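Local coordinates for major capsid protein (Paramecium bursaria Chlorella virus 1, PDB 5TIP), which self-assembles as trimers into the large icosahedral capsid of the virus and carries N-linked glycans on its surface, at the BGC/FUC/XYP/RM4/7CV/XXR/MAN/GLA site. Numbering follows the deposited sequence. Chains: chain A/B, Major capsid protein.

The BGC/FUC/XYP/RM4/7CV/XXR/MAN/GLA site. Residues chain A 80-83, 137, 139, 284-287, 298-299, 301; chain B 396. With BGC (beta-D-glucopyranose), chain E; FUC (alpha-L-fucopyranose), chain F; XYP (beta-D-xylopyranose), chain C; RM4 (beta-L-rhamnopyranose), chain G; 7CV (6-deoxy-2,3-di-O-methyl-alpha-L-mannopyranose), chain H; XXR (alpha-D-rhamnopyranose), chain I; MAN (alpha-D-mannopyranose), chain J; GLA (alpha-D-galactopyranose), chain K; XYP (beta-D-xylopyranose), chain D.
An N-glycosylation site at A:Asn301, modified by the host, shows how a branched glycan can be held against the protein well beyond its point of attachment. The amide nitrogen ND2 of A:Asn301 is bonded to C1 of the glucose BGC (1.5 Å). A:Asp298 probably restrains rotation about this linkage: its OD2 takes the N-H of A:Asn301 ND2 at 2.8 Å, from above the carboxylate plane but nearly straight (163° at H). The other oxygen, OD1, accepts the 2-hydroxyl O2 of BGC at 2.8 Å on its syn lone pair. One carboxylate, swung out anti to the backbone N (chi1 -175°), thus grips both sides of the glycosidic bond.

The galactose GLA loses the most surface to the protein. Backbone N of A:Gly286 donates to its O3 at 2.7 Å, its O6 donates to A:Gly82 O at 2.7 Å from above the carbonyl plane, and A:Ser285 OG pairs with O4, while water 2 joins that hydroxyl to O4 and O6 of GLA. Across the core, the fucose methyl C6 sits over the face of the A:Asn137 amide, CG to FUC C6 3.5 Å. Farther out, A:Gly81 N donates to XYP (chain C) O2 at 2.9 Å. A:Leu139 forks, CD2 at the hydroxyl edge of that xylose and CD1 against the 7CV methyl C6 (3.7 Å). B:Leu396 crosses A:Leu139 obliquely, so this tip lies at the trimer interface. RM4, XXR and MAN project away with little or no protein cover.

In the double jelly-roll fold of this family, the glycan lies across loops of both halves, 80-83 and 137-139 N-terminal, 284-287 and the 3-10 helix 299-301 C-terminal, its 7CV end beside chain B.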
loop_
_atom_site.group_PDB
_atom_site.type_symbol
_atom_site.label_atom_id
_atom_site.label_comp_id
_atom_site.label_asym_id
_atom_site.label_seq_id
_atom_site.Cartn_x
_atom_site.Cartn_y
_atom_site.Cartn_z
ATOM N N ASN A 80 -31.344 2.455 -7.144
ATOM C CA ASN A 80 -30.800 3.484 -6.267
ATOM C C ASN A 80 -29.475 3.049 -5.652
ATOM O O ASN A 80 -28.723 2.282 -6.262
ATOM C CB ASN A 80 -31.811 3.839 -5.176
ATOM C CG ASN A 80 -33.013 4.585 -5.723
ATOM O OD1 ASN A 80 -32.879 5.448 -6.592
ATOM N ND2 ASN A 80 -34.196 4.252 -5.220
ATOM N N GLY A 81 -29.181 3.533 -4.449
ATOM C CA GLY A 81 -27.890 3.257 -3.845
ATOM C C GLY A 81 -27.752 1.796 -3.454
ATOM O O GLY A 81 -28.668 1.186 -2.901
ATOM N N GLY A 82 -26.586 1.230 -3.757
ATOM C CA GLY A 82 -26.291 -0.132 -3.364
ATOM C C GLY A 82 -26.996 -1.201 -4.162
ATOM O O GLY A 82 -27.184 -2.311 -3.659
ATOM N N THR A 83 -27.399 -0.906 -5.397
ATOM C CA THR A 83 -28.110 -1.869 -6.226
ATOM C C THR A 83 -27.254 -2.417 -7.360
ATOM O O THR A 83 -27.760 -3.175 -8.194
ATOM C CB THR A 83 -29.387 -1.243 -6.790
ATOM O OG1 THR A 83 -29.054 -0.064 -7.532
ATOM C CG2 THR A 83 -30.342 -0.879 -5.663
ATOM N N ASN A 137 -23.205 6.624 -4.246
ATOM C CA ASN A 137 -24.621 6.609 -3.871
ATOM C C ASN A 137 -25.507 7.207 -4.964
ATOM O O ASN A 137 -26.482 7.906 -4.682
ATOM C CB ASN A 137 -24.843 7.334 -2.542
ATOM C CG ASN A 137 -23.893 6.868 -1.458
ATOM O OD1 ASN A 137 -23.470 5.713 -1.441
ATOM N ND2 ASN A 137 -23.548 7.771 -0.547
ATOM N N LEU A 139 -28.254 7.603 -7.988
ATOM C CA LEU A 139 -29.655 7.217 -8.041
ATOM C C LEU A 139 -30.020 6.712 -9.434
ATOM O O LEU A 139 -29.179 6.607 -10.330
ATOM C CB LEU A 139 -30.549 8.389 -7.633
ATOM C CG LEU A 139 -30.271 9.004 -6.261
ATOM C CD1 LEU A 139 -31.078 10.278 -6.077
ATOM C CD2 LEU A 139 -30.586 8.004 -5.161
ATOM N N CYS A 284 -27.452 -9.086 3.613
ATOM C CA CYS A 284 -28.694 -9.371 2.902
ATOM C C CYS A 284 -29.443 -8.064 2.697
ATOM O O CYS A 284 -29.104 -7.029 3.276
ATOM C CB CYS A 284 -29.566 -10.381 3.656
ATOM S SG CYS A 284 -30.483 -9.691 5.052
ATOM N N SER A 285 -30.480 -8.128 1.866
ATOM C CA SER A 285 -31.263 -6.940 1.552
ATOM C C SER A 285 -32.047 -6.486 2.777
ATOM O O SER A 285 -32.796 -7.266 3.372
ATOM C CB SER A 285 -32.213 -7.227 0.390
ATOM O OG SER A 285 -32.959 -6.074 0.041
ATOM N N GLY A 286 -31.872 -5.221 3.152
ATOM C CA GLY A 286 -32.586 -4.669 4.288
ATOM C C GLY A 286 -32.205 -5.268 5.622
ATOM O O GLY A 286 -33.038 -5.306 6.534
ATOM N N ALA A 287 -30.962 -5.725 5.769
ATOM C CA ALA A 287 -30.546 -6.392 6.995
ATOM C C ALA A 287 -30.671 -5.463 8.196
ATOM O O ALA A 287 -30.401 -4.262 8.108
ATOM C CB ALA A 287 -29.105 -6.884 6.864
ATOM N N ASP A 298 -27.426 -7.591 -0.308
ATOM C CA ASP A 298 -27.136 -6.160 -0.346
ATOM C C ASP A 298 -26.147 -5.980 -1.490
ATOM O O ASP A 298 -24.933 -6.059 -1.306
ATOM C CB ASP A 298 -26.577 -5.685 0.990
ATOM C CG ASP A 298 -26.379 -4.178 1.048
ATOM O OD1 ASP A 298 -26.599 -3.496 0.024
ATOM O OD2 ASP A 298 -26.007 -3.674 2.129
ATOM N N TYR A 299 -26.688 -5.740 -2.690
ATOM C CA TYR A 299 -25.906 -5.867 -3.919
ATOM C C TYR A 299 -24.628 -5.039 -3.870
ATOM O O TYR A 299 -23.545 -5.528 -4.208
ATOM C CB TYR A 299 -26.758 -5.462 -5.123
ATOM C CG TYR A 299 -27.905 -6.402 -5.409
ATOM C CD1 TYR A 299 -27.679 -7.660 -5.952
ATOM C CD2 TYR A 299 -29.215 -6.028 -5.146
ATOM C CE1 TYR A 299 -28.726 -8.521 -6.219
ATOM C CE2 TYR A 299 -30.268 -6.883 -5.411
ATOM C CZ TYR A 299 -30.017 -8.127 -5.946
ATOM O OH TYR A 299 -31.062 -8.981 -6.210
ATOM N N ASN A 301 -22.948 -4.279 -1.405
ATOM C CA ASN A 301 -22.060 -4.798 -0.374
ATOM C C ASN A 301 -22.057 -6.322 -0.408
ATOM O O ASN A 301 -22.165 -6.978 0.634
ATOM C CB ASN A 301 -22.487 -4.272 1.000
ATOM C CG ASN A 301 -22.560 -2.750 1.046
ATOM O OD1 ASN A 301 -21.606 -2.065 0.680
ATOM N ND2 ASN A 301 -23.697 -2.219 1.495
ATOM N N LEU B 396 -27.160 13.347 -7.843
ATOM C CA LEU B 396 -26.895 11.916 -7.769
ATOM C C LEU B 396 -27.512 11.123 -8.916
ATOM O O LEU B 396 -27.403 9.893 -8.919
ATOM C CB LEU B 396 -27.402 11.356 -6.438
ATOM C CG LEU B 396 -26.751 11.912 -5.171
ATOM C CD1 LEU B 396 -27.362 11.274 -3.933
ATOM C CD2 LEU B 396 -25.244 11.707 -5.202
HETATM C C2 BGC E . -25.177 -0.330 1.360
HETATM C C3 BGC E . -25.308 1.195 1.441
HETATM C C4 BGC E . -24.412 1.754 2.535
HETATM C C5 BGC E . -22.994 1.227 2.382
HETATM C C6 BGC E . -22.125 1.716 3.529
HETATM C C1 BGC E . -23.724 -0.770 1.336
HETATM O O2 BGC E . -25.770 -0.843 0.175
HETATM O O3 BGC E . -26.661 1.557 1.734
HETATM O O4 BGC E . -24.435 3.179 2.510
HETATM O O5 BGC E . -22.996 -0.194 2.412
HETATM O O6 BGC E . -22.736 1.350 4.770
HETATM C C1 FUC F . -27.424 1.690 0.523
HETATM C C2 FUC F . -28.896 1.729 0.899
HETATM C C3 FUC F . -29.141 2.952 1.774
HETATM C C4 FUC F . -28.714 4.205 1.017
HETATM C C5 FUC F . -27.262 4.050 0.579
HETATM C C6 FUC F . -26.794 5.262 -0.217
HETATM O O2 FUC F . -29.255 0.534 1.596
HETATM O O3 FUC F . -30.516 3.033 2.162
HETATM O O4 FUC F . -29.573 4.380 -0.116
HETATM O O5 FUC F . -27.130 2.873 -0.217
HETATM C C1 XYP C . -30.147 5.667 -0.156
HETATM C C2 XYP C . -30.910 5.612 -1.473
HETATM C C3 XYP C . -31.871 6.790 -1.575
HETATM C C4 XYP C . -32.739 6.875 -0.325
HETATM C C5 XYP C . -31.877 6.825 0.932
HETATM O O2 XYP C . -29.989 5.646 -2.569
HETATM O O3 XYP C . -32.704 6.632 -2.728
HETATM O O4 XYP C . -33.495 8.091 -0.345
HETATM O O5 XYP C . -31.090 5.636 0.912
HETATM C C1 RM4 G . -34.860 7.957 -0.060
HETATM C C2 RM4 G . -35.339 9.329 -0.518
HETATM C C3 RM4 G . -36.708 9.636 0.072
HETATM C C4 RM4 G . -36.686 9.442 1.583
HETATM C C5 RM4 G . -36.118 8.074 1.947
HETATM C C6 RM4 G . -36.017 7.911 3.460
HETATM O O2 RM4 G . -34.403 10.326 -0.096
HETATM O O3 RM4 G . -37.070 10.987 -0.232
HETATM O O4 RM4 G . -38.013 9.567 2.104
HETATM O O5 RM4 G . -34.823 7.915 1.366
HETATM C C1 7CV H . -34.348 11.571 -0.768
HETATM C C2 7CV H . -33.950 12.734 0.111
HETATM C C3 7CV H . -32.575 12.480 0.688
HETATM C C4 7CV H . -31.603 12.200 -0.436
HETATM C C5 7CV H . -32.130 11.066 -1.287
HETATM C C6 7CV H . -31.215 10.698 -2.434
HETATM O O2 7CV H . -33.926 13.914 -0.656
HETATM O O3 7CV H . -32.150 13.613 1.404
HETATM O O4 7CV H . -30.352 11.841 0.103
HETATM O O5 7CV H . -33.398 11.409 -1.789
HETATM C C24 7CV H . -34.966 14.815 -0.351
HETATM C C27 7CV H . -31.232 13.327 2.434
HETATM O O4 XXR I . -32.879 6.254 4.345
HETATM C C4 XXR I . -32.251 4.988 4.538
HETATM C C5 XXR I . -30.767 5.089 4.224
HETATM C C6 XXR I . -30.027 6.056 5.118
HETATM C C3 XXR I . -32.882 3.939 3.633
HETATM O O3 XXR I . -34.277 3.808 3.905
HETATM C C2 XXR I . -32.183 2.603 3.832
HETATM O O2 XXR I . -32.401 2.123 5.155
HETATM C C1 XXR I . -30.687 2.767 3.566
HETATM O O5 XXR I . -30.149 3.795 4.410
HETATM C C1 MAN J . -35.014 4.098 2.703
HETATM C C2 MAN J . -36.473 4.385 3.042
HETATM C C3 MAN J . -37.131 3.127 3.601
HETATM C C4 MAN J . -36.916 1.958 2.647
HETATM C C5 MAN J . -35.430 1.810 2.329
HETATM C C6 MAN J . -35.181 0.663 1.354
HETATM O O2 MAN J . -37.166 4.829 1.869
HETATM O O3 MAN J . -38.534 3.354 3.771
HETATM O O4 MAN J . -37.417 0.758 3.249
HETATM O O5 MAN J . -34.972 3.034 1.751
HETATM O O6 MAN J . -33.826 0.685 0.885
HETATM C C1 GLA K . -30.511 -0.063 1.247
HETATM C C2 GLA K . -30.605 -1.166 2.295
HETATM C C3 GLA K . -29.632 -2.293 1.977
HETATM C C4 GLA K . -29.819 -2.763 0.541
HETATM C C5 GLA K . -29.773 -1.583 -0.422
HETATM C C6 GLA K . -30.045 -2.045 -1.847
HETATM O O2 GLA K . -30.306 -0.630 3.588
HETATM O O3 GLA K . -29.856 -3.385 2.872
HETATM O O4 GLA K . -31.076 -3.435 0.414
HETATM O O5 GLA K . -30.746 -0.609 -0.049
HETATM O O6 GLA K . -29.232 -3.184 -2.143
HETATM C C1 XYP D . -24.872 3.746 3.755
HETATM C C2 XYP D . -24.626 5.245 3.699
HETATM C C3 XYP D . -25.011 5.878 5.031
HETATM C C4 XYP D . -26.421 5.463 5.436
HETATM C C5 XYP D . -26.581 3.949 5.348
HETATM O O2 XYP D . -23.245 5.483 3.402
HETATM O O3 XYP D . -24.967 7.303 4.917
HETATM O O4 XYP D . -26.694 5.908 6.769
HETATM O O5 XYP D . -26.252 3.529 4.025
HETATM O O HOH W 1 -24.676 3.006 -2.166
HETATM O O HOH W 2 -30.907 -5.185 -2.034
HETATM O O HOH W 3 -31.220 1.469 -2.367
#